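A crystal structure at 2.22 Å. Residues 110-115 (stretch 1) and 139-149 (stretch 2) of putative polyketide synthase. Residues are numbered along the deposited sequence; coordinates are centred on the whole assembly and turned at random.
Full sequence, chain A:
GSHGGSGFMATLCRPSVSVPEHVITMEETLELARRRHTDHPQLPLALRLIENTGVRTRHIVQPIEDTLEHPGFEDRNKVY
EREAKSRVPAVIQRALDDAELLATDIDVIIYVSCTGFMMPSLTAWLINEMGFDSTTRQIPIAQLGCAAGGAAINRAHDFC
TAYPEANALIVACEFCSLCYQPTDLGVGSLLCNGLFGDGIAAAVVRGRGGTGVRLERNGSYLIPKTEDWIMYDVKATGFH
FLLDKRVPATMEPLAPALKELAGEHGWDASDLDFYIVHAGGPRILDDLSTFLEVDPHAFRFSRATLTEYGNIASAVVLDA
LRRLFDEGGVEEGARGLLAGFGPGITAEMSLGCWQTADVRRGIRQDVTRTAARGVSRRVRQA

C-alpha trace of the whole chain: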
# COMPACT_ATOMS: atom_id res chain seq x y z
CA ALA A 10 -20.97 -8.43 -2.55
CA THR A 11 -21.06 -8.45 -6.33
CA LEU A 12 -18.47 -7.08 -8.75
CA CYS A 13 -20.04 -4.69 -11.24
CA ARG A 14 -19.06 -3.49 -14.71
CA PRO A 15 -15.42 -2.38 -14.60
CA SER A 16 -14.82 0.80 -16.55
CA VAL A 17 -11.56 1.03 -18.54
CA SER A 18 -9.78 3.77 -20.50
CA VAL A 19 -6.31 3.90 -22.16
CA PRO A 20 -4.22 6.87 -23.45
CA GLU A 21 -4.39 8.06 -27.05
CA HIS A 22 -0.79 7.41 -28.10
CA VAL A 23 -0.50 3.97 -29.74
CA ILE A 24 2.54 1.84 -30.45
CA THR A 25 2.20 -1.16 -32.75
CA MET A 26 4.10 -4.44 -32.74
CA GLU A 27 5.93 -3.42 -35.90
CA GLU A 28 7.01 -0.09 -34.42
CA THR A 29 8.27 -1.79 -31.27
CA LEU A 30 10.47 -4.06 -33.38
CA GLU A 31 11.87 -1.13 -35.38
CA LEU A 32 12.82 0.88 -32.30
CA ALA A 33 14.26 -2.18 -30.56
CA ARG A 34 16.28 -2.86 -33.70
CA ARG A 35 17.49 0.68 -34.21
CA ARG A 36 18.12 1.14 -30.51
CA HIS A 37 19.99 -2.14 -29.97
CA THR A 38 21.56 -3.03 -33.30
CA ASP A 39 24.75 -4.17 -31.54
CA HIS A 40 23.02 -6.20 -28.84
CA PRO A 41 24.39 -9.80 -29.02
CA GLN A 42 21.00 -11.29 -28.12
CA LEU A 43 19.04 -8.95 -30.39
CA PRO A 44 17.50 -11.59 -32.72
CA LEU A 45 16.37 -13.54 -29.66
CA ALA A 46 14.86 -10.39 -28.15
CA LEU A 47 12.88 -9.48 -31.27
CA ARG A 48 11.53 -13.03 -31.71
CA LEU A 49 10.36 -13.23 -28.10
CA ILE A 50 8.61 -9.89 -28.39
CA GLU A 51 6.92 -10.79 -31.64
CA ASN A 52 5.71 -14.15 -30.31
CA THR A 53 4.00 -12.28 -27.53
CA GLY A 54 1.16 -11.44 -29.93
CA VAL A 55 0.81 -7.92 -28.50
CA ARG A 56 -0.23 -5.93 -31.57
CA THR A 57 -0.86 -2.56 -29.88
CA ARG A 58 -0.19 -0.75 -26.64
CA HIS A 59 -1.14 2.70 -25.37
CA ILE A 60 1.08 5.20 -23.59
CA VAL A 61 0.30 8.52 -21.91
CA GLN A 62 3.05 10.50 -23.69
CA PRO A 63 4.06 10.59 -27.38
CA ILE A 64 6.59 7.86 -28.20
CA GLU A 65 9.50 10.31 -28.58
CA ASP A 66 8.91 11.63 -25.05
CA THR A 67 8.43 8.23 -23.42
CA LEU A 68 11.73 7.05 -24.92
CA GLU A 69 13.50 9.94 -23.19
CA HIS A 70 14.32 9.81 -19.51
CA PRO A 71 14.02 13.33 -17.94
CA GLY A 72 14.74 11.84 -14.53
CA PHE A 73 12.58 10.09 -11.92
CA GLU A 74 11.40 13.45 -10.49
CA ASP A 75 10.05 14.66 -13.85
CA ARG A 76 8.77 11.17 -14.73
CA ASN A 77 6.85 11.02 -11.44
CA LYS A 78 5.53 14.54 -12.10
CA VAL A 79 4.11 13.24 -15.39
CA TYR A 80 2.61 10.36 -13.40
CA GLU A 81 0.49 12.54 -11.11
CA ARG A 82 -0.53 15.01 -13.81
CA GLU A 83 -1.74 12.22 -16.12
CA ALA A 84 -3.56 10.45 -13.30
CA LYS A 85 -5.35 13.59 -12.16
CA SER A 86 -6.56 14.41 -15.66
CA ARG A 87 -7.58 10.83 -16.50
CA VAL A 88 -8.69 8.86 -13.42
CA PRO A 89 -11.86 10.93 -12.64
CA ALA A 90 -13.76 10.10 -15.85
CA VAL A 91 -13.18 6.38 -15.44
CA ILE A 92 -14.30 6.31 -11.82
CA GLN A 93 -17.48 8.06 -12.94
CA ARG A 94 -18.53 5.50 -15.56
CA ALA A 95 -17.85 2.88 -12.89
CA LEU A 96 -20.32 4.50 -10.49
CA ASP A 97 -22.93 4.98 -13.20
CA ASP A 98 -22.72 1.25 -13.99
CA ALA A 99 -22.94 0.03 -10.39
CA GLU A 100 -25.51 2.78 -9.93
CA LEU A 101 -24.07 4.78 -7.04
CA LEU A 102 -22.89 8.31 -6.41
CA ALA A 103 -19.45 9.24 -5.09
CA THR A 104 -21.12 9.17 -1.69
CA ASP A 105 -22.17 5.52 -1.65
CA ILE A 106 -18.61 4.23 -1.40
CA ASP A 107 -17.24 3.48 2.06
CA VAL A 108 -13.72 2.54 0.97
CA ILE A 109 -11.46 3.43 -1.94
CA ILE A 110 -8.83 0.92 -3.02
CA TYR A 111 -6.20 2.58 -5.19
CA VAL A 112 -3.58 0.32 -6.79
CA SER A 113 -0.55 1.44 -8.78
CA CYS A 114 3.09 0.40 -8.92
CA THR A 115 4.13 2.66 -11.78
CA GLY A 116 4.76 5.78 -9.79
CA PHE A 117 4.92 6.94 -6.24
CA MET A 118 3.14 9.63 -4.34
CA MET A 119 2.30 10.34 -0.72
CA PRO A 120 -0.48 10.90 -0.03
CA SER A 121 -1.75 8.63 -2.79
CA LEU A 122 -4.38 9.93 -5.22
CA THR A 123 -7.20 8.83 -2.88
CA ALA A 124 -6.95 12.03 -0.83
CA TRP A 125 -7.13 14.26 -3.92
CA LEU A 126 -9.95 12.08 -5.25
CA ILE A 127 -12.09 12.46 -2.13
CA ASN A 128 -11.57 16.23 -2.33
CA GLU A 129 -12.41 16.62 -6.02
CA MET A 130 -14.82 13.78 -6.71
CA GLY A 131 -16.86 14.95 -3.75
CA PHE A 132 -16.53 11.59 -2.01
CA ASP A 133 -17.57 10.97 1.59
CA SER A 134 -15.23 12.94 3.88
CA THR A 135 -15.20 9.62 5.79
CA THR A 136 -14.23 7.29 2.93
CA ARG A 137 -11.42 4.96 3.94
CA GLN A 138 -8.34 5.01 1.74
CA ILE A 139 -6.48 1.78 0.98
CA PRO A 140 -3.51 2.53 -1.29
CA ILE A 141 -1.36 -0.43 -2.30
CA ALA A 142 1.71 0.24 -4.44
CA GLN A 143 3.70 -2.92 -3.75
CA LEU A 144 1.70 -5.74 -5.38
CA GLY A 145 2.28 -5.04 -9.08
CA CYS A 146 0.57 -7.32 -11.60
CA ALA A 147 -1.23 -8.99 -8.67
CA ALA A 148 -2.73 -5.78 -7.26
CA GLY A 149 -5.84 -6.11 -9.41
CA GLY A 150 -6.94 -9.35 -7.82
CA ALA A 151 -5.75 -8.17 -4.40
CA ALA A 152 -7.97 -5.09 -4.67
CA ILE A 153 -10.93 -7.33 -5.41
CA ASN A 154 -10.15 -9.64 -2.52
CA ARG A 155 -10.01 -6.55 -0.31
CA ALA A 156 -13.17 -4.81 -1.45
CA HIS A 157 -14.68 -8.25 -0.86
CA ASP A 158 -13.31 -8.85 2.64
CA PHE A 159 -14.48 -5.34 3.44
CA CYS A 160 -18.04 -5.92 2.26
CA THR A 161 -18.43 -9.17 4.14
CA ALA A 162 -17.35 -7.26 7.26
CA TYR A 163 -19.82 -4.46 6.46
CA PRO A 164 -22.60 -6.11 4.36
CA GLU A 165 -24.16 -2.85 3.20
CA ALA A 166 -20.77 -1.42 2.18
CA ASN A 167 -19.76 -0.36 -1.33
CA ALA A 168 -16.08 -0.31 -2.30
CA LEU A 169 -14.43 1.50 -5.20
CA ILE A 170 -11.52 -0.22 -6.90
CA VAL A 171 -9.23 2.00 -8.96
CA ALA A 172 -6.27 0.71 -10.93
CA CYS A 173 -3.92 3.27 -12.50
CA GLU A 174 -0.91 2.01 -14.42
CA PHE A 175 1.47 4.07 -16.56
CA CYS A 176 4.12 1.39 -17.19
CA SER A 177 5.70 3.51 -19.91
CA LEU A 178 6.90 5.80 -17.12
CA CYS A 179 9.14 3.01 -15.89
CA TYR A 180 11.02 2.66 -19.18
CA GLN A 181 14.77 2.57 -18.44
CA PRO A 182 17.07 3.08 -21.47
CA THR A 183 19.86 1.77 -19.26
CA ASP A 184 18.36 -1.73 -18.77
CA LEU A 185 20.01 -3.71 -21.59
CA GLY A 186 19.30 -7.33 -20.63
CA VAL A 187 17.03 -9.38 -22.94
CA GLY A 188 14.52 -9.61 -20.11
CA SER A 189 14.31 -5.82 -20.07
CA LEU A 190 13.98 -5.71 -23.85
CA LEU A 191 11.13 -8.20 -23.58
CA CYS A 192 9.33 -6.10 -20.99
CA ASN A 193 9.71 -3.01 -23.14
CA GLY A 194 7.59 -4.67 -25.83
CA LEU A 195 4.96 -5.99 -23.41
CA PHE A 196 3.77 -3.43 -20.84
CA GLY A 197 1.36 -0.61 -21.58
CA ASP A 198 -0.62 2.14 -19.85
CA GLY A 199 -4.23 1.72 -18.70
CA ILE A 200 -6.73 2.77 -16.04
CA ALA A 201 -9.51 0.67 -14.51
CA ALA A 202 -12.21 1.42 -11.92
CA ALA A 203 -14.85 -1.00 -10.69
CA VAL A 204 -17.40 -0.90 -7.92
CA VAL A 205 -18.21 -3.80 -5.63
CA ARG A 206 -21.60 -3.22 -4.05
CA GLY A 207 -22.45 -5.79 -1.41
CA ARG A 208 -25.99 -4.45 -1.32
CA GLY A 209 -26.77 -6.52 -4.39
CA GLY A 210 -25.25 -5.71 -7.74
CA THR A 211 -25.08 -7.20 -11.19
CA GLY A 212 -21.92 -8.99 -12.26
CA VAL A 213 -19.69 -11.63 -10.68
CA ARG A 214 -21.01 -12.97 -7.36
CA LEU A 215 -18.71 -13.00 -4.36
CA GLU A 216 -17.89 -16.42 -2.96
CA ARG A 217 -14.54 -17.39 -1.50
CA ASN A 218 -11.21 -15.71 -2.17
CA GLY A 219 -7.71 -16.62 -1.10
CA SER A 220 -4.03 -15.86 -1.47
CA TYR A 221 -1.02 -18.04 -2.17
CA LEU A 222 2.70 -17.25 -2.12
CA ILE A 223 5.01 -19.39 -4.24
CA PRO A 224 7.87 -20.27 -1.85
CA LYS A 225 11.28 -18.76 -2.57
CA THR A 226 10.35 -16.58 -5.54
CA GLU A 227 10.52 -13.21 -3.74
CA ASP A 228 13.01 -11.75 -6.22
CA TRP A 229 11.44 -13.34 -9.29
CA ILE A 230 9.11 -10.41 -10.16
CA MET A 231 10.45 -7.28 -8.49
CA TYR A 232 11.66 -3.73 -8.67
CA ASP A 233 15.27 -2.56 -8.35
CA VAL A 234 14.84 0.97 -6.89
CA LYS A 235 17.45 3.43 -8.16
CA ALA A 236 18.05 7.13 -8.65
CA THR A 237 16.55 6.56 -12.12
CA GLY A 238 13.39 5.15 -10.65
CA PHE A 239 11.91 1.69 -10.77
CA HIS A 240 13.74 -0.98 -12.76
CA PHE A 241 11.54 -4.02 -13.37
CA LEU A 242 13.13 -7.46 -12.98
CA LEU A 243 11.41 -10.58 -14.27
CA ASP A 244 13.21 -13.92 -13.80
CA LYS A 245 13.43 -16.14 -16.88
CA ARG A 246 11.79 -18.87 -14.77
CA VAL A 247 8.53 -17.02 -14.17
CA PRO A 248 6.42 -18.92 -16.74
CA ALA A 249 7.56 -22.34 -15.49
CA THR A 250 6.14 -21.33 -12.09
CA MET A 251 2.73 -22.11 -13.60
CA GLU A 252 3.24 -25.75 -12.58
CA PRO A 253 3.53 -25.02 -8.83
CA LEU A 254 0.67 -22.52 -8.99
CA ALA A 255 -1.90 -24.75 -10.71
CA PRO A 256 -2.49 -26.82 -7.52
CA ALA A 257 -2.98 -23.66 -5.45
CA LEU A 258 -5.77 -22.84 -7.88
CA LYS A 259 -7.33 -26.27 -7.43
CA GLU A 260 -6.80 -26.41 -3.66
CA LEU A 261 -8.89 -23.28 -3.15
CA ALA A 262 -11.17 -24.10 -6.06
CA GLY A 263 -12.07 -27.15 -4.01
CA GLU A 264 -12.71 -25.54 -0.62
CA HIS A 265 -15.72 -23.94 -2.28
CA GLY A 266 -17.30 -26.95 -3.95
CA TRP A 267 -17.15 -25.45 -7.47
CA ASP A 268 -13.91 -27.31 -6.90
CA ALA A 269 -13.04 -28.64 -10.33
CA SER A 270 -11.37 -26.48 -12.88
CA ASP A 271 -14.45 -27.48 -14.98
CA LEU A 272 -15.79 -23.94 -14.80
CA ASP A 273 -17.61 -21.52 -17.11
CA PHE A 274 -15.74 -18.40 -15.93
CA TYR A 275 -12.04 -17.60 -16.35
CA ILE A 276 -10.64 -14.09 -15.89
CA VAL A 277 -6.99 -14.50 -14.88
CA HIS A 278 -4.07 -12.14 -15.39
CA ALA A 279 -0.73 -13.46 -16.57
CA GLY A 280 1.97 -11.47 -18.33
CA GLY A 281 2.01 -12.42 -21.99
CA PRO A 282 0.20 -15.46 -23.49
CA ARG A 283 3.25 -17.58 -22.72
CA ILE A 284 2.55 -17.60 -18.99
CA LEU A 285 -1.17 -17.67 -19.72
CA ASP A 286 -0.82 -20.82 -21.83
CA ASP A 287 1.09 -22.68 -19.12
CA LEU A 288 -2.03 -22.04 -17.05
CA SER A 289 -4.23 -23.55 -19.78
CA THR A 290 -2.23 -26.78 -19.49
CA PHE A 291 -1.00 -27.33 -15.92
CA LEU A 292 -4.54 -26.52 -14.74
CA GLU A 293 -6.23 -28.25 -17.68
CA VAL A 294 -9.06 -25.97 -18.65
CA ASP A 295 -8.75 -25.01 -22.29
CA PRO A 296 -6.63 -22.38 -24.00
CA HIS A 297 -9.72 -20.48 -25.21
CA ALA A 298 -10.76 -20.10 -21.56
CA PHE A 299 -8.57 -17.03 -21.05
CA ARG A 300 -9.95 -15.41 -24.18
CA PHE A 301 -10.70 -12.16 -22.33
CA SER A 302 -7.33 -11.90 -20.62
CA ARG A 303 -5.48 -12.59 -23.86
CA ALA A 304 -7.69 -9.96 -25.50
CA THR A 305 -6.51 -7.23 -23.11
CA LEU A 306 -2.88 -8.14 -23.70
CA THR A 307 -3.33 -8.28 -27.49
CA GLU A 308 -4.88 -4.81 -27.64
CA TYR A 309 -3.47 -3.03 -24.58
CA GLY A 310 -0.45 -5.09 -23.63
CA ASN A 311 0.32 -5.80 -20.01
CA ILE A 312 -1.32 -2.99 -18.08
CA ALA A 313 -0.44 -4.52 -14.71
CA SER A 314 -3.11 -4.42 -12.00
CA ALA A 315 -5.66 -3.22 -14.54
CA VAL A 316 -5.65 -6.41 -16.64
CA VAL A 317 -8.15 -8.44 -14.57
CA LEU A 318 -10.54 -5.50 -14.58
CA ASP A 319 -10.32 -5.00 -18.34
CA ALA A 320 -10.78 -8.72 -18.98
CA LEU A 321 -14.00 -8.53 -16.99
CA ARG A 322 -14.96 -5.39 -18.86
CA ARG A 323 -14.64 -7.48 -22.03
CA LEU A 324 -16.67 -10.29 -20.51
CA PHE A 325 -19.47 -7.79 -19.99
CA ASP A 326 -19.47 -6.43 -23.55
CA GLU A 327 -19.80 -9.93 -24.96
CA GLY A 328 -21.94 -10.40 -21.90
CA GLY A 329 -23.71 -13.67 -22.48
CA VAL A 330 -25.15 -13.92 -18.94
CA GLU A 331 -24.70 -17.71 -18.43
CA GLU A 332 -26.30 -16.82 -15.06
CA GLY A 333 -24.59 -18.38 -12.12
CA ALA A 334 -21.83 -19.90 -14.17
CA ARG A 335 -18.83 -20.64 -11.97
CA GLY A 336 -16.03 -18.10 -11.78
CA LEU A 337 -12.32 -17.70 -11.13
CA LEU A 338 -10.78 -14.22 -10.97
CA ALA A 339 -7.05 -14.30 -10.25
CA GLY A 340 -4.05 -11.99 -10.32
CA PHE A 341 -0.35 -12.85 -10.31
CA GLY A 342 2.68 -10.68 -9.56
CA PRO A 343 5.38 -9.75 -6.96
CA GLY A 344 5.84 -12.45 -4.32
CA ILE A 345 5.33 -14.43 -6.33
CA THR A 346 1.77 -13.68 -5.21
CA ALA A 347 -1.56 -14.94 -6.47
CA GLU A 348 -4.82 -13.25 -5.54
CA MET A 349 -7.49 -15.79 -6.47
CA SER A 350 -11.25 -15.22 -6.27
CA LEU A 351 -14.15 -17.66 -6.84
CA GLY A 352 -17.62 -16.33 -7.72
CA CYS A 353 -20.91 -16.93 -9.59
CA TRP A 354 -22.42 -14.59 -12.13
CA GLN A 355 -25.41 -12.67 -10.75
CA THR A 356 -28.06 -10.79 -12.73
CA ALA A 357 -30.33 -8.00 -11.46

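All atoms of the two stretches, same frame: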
# COMPACT_ATOMS: atom_id res chain seq x y z
N ILE A 110 -9.98 1.80 -2.94
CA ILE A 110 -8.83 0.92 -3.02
C ILE A 110 -8.07 1.30 -4.27
O ILE A 110 -8.42 0.90 -5.38
CB ILE A 110 -9.28 -0.54 -3.08
CG1 ILE A 110 -10.30 -0.80 -1.96
CG2 ILE A 110 -8.09 -1.46 -2.90
CD1 ILE A 110 -10.90 -2.20 -1.97
N TYR A 111 -7.01 2.09 -4.08
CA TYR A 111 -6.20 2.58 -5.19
C TYR A 111 -4.92 1.78 -5.38
O TYR A 111 -4.05 1.77 -4.50
CB TYR A 111 -5.86 4.05 -4.95
CG TYR A 111 -5.24 4.76 -6.14
CD1 TYR A 111 -6.04 5.44 -7.07
CD2 TYR A 111 -3.86 4.77 -6.33
CE1 TYR A 111 -5.47 6.11 -8.15
CE2 TYR A 111 -3.29 5.43 -7.41
CZ TYR A 111 -4.10 6.10 -8.31
OH TYR A 111 -3.52 6.78 -9.36
N VAL A 112 -4.79 1.10 -6.52
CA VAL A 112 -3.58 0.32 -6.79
C VAL A 112 -2.77 0.82 -7.99
O VAL A 112 -3.30 1.07 -9.07
CB VAL A 112 -3.89 -1.17 -6.98
CG1 VAL A 112 -4.55 -1.70 -5.73
CG2 VAL A 112 -4.78 -1.37 -8.19
N SER A 113 -1.48 0.97 -7.76
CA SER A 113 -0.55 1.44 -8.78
C SER A 113 0.87 1.18 -8.34
O SER A 113 1.23 1.43 -7.19
CB SER A 113 -0.73 2.93 -9.02
OG SER A 113 0.34 3.42 -9.80
N CYS A 114 1.69 0.67 -9.25
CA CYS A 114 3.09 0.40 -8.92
C CYS A 114 3.99 1.11 -9.91
O CYS A 114 5.21 0.94 -9.91
CB CYS A 114 3.37 -1.10 -8.97
SG CYS A 114 3.18 -1.84 -10.59
N THR A 115 3.39 1.95 -10.75
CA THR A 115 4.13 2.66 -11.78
C THR A 115 4.58 4.06 -11.45
O THR A 115 5.14 4.77 -12.28
CB THR A 115 3.32 2.69 -13.05
OG1 THR A 115 1.96 2.96 -12.71
CG2 THR A 115 3.41 1.33 -13.76
N ILE A 139 -7.32 2.97 0.89
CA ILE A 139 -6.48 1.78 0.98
C ILE A 139 -5.58 1.74 -0.24
O ILE A 139 -5.88 1.08 -1.24
CB ILE A 139 -7.31 0.48 1.05
CG1 ILE A 139 -8.17 0.50 2.31
CG2 ILE A 139 -6.37 -0.72 1.12
CD1 ILE A 139 -8.88 -0.81 2.58
N PRO A 140 -4.46 2.49 -0.19
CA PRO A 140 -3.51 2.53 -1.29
C PRO A 140 -2.48 1.41 -1.20
O PRO A 140 -1.84 1.23 -0.18
CB PRO A 140 -2.89 3.91 -1.14
CG PRO A 140 -2.84 4.08 0.34
CD PRO A 140 -4.18 3.56 0.79
N ILE A 141 -2.34 0.65 -2.27
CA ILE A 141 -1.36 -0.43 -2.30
C ILE A 141 -0.48 -0.27 -3.54
O ILE A 141 -0.94 -0.42 -4.67
CB ILE A 141 -2.03 -1.80 -2.34
CG1 ILE A 141 -3.00 -1.92 -1.16
CG2 ILE A 141 -0.97 -2.89 -2.29
CD1 ILE A 141 -3.69 -3.26 -1.07
N ALA A 142 0.79 0.05 -3.32
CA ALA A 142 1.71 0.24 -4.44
C ALA A 142 2.70 -0.90 -4.62
O ALA A 142 3.41 -0.93 -5.61
CB ALA A 142 2.47 1.56 -4.27
N GLN A 143 2.73 -1.84 -3.69
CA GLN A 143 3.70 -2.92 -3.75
C GLN A 143 3.26 -4.32 -4.17
O GLN A 143 3.91 -5.29 -3.81
CB GLN A 143 4.40 -3.01 -2.40
CG GLN A 143 5.04 -1.71 -1.96
CD GLN A 143 5.27 -1.64 -0.47
OE1 GLN A 143 4.33 -1.44 0.30
NE2 GLN A 143 6.52 -1.81 -0.06
N LEU A 144 2.18 -4.43 -4.94
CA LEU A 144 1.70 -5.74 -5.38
C LEU A 144 1.67 -5.93 -6.89
O LEU A 144 1.18 -6.95 -7.38
CB LEU A 144 0.33 -6.03 -4.78
CG LEU A 144 0.39 -6.39 -3.29
CD1 LEU A 144 -1.01 -6.57 -2.74
CD2 LEU A 144 1.20 -7.67 -3.11
N GLY A 145 2.21 -4.96 -7.62
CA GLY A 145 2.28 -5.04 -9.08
C GLY A 145 1.16 -5.68 -9.89
O GLY A 145 -0.01 -5.30 -9.78
N CYS A 146 1.53 -6.64 -10.74
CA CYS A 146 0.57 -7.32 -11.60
C CYS A 146 -0.52 -8.08 -10.82
O CYS A 146 -1.55 -8.45 -11.39
CB CYS A 146 1.30 -8.28 -12.55
SG CYS A 146 2.30 -7.46 -13.83
N ALA A 147 -0.29 -8.28 -9.53
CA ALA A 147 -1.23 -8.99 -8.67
C ALA A 147 -2.19 -8.05 -7.94
O ALA A 147 -3.17 -8.49 -7.36
CB ALA A 147 -0.46 -9.84 -7.65
N ALA A 148 -1.90 -6.76 -7.97
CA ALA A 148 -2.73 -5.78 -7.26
C ALA A 148 -4.19 -5.76 -7.69
O ALA A 148 -5.06 -5.42 -6.89
CB ALA A 148 -2.13 -4.39 -7.40
N GLY A 149 -4.46 -6.09 -8.95
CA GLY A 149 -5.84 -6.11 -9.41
C GLY A 149 -6.66 -7.08 -8.57
O GLY A 149 -7.62 -6.69 -7.91

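The two stretches run side by side in the same direction, their strand axes inclined by about 15° and approaching to 4.7 Å, and what joins them is mainly backbone. The best hydrogen bond runs from Ile141 N to Tyr111 O, 3.0 Å long and nearly straight, with an angle of 161° at the hydrogen. Two weak bonds flank it. Tyr111 N reaches Ile139 O at 3.2 Å, but the 132° angle is strongly bent; Ser113 N points well at Ile141 O, yet the separation is 3.4 Å. Tyr111 thus uses both its NH and its carbonyl on Ile139 and Ile141, the staggered pattern expected of parallel strands.

Pro140 lies between those two partners. Proline has no amide hydrogen to give, but this position in the ladder asks none of it toward stretch 1. Pro140 CA instead lies 3.3 Å from Tyr111 O, a CA-H...O contact that supplements the bond from Ile141 N to the same oxygen. Similar contacts accompany the other carbonyls: Ile110 CA sits 3.4 Å from Ile139 O, and Val112 CA 3.5 Å from Ile141 O. Beyond the strands, Ala142 CA comes within 3.0 Å of Ser113 O, so the backbones remain close after the regular hydrogen bonding has ended.

Side chains alternate across the sheet. Ile110, Val112, Ile139 and Ile141 share one face, where their beta-branched, wholly apolar side chains suit both the extended backbone and a buried setting. Ile110 CG1 lies 4.4 Å from Ile139 CB, and Val112 CG1 lies 4.2 Å from Ile141 CB. Val112 also meets the helical segment that follows: Val112 CB is 3.7 Å from Ala148 CB, a close approach in which alanine's single methyl fills the space beside the valine. Tyr111 and Pro140 occupy the other face; the end of the tyrosine leads away from stretch 2, and its hydroxyl is hydrogen-bonded elsewhere in the structure.

At the far end, Cys114 takes the p rotamer, placing SG 3.7 Å from Gly145 CA, while Cys114 CB lies 3.4 Å from Ala142 O. Gly145 adopts phi 36° and psi -127°, and its positive phi favours glycine. Within stretch 2 the backbone there makes two hydrogen bonds, from Ala147 N to Leu144 O (2.9 Å) and from Ala148 N to Gly145 O (3.0 Å). Altogether the contact covers 464 Å², summed over both sides, and every residue that contributes to it is buried.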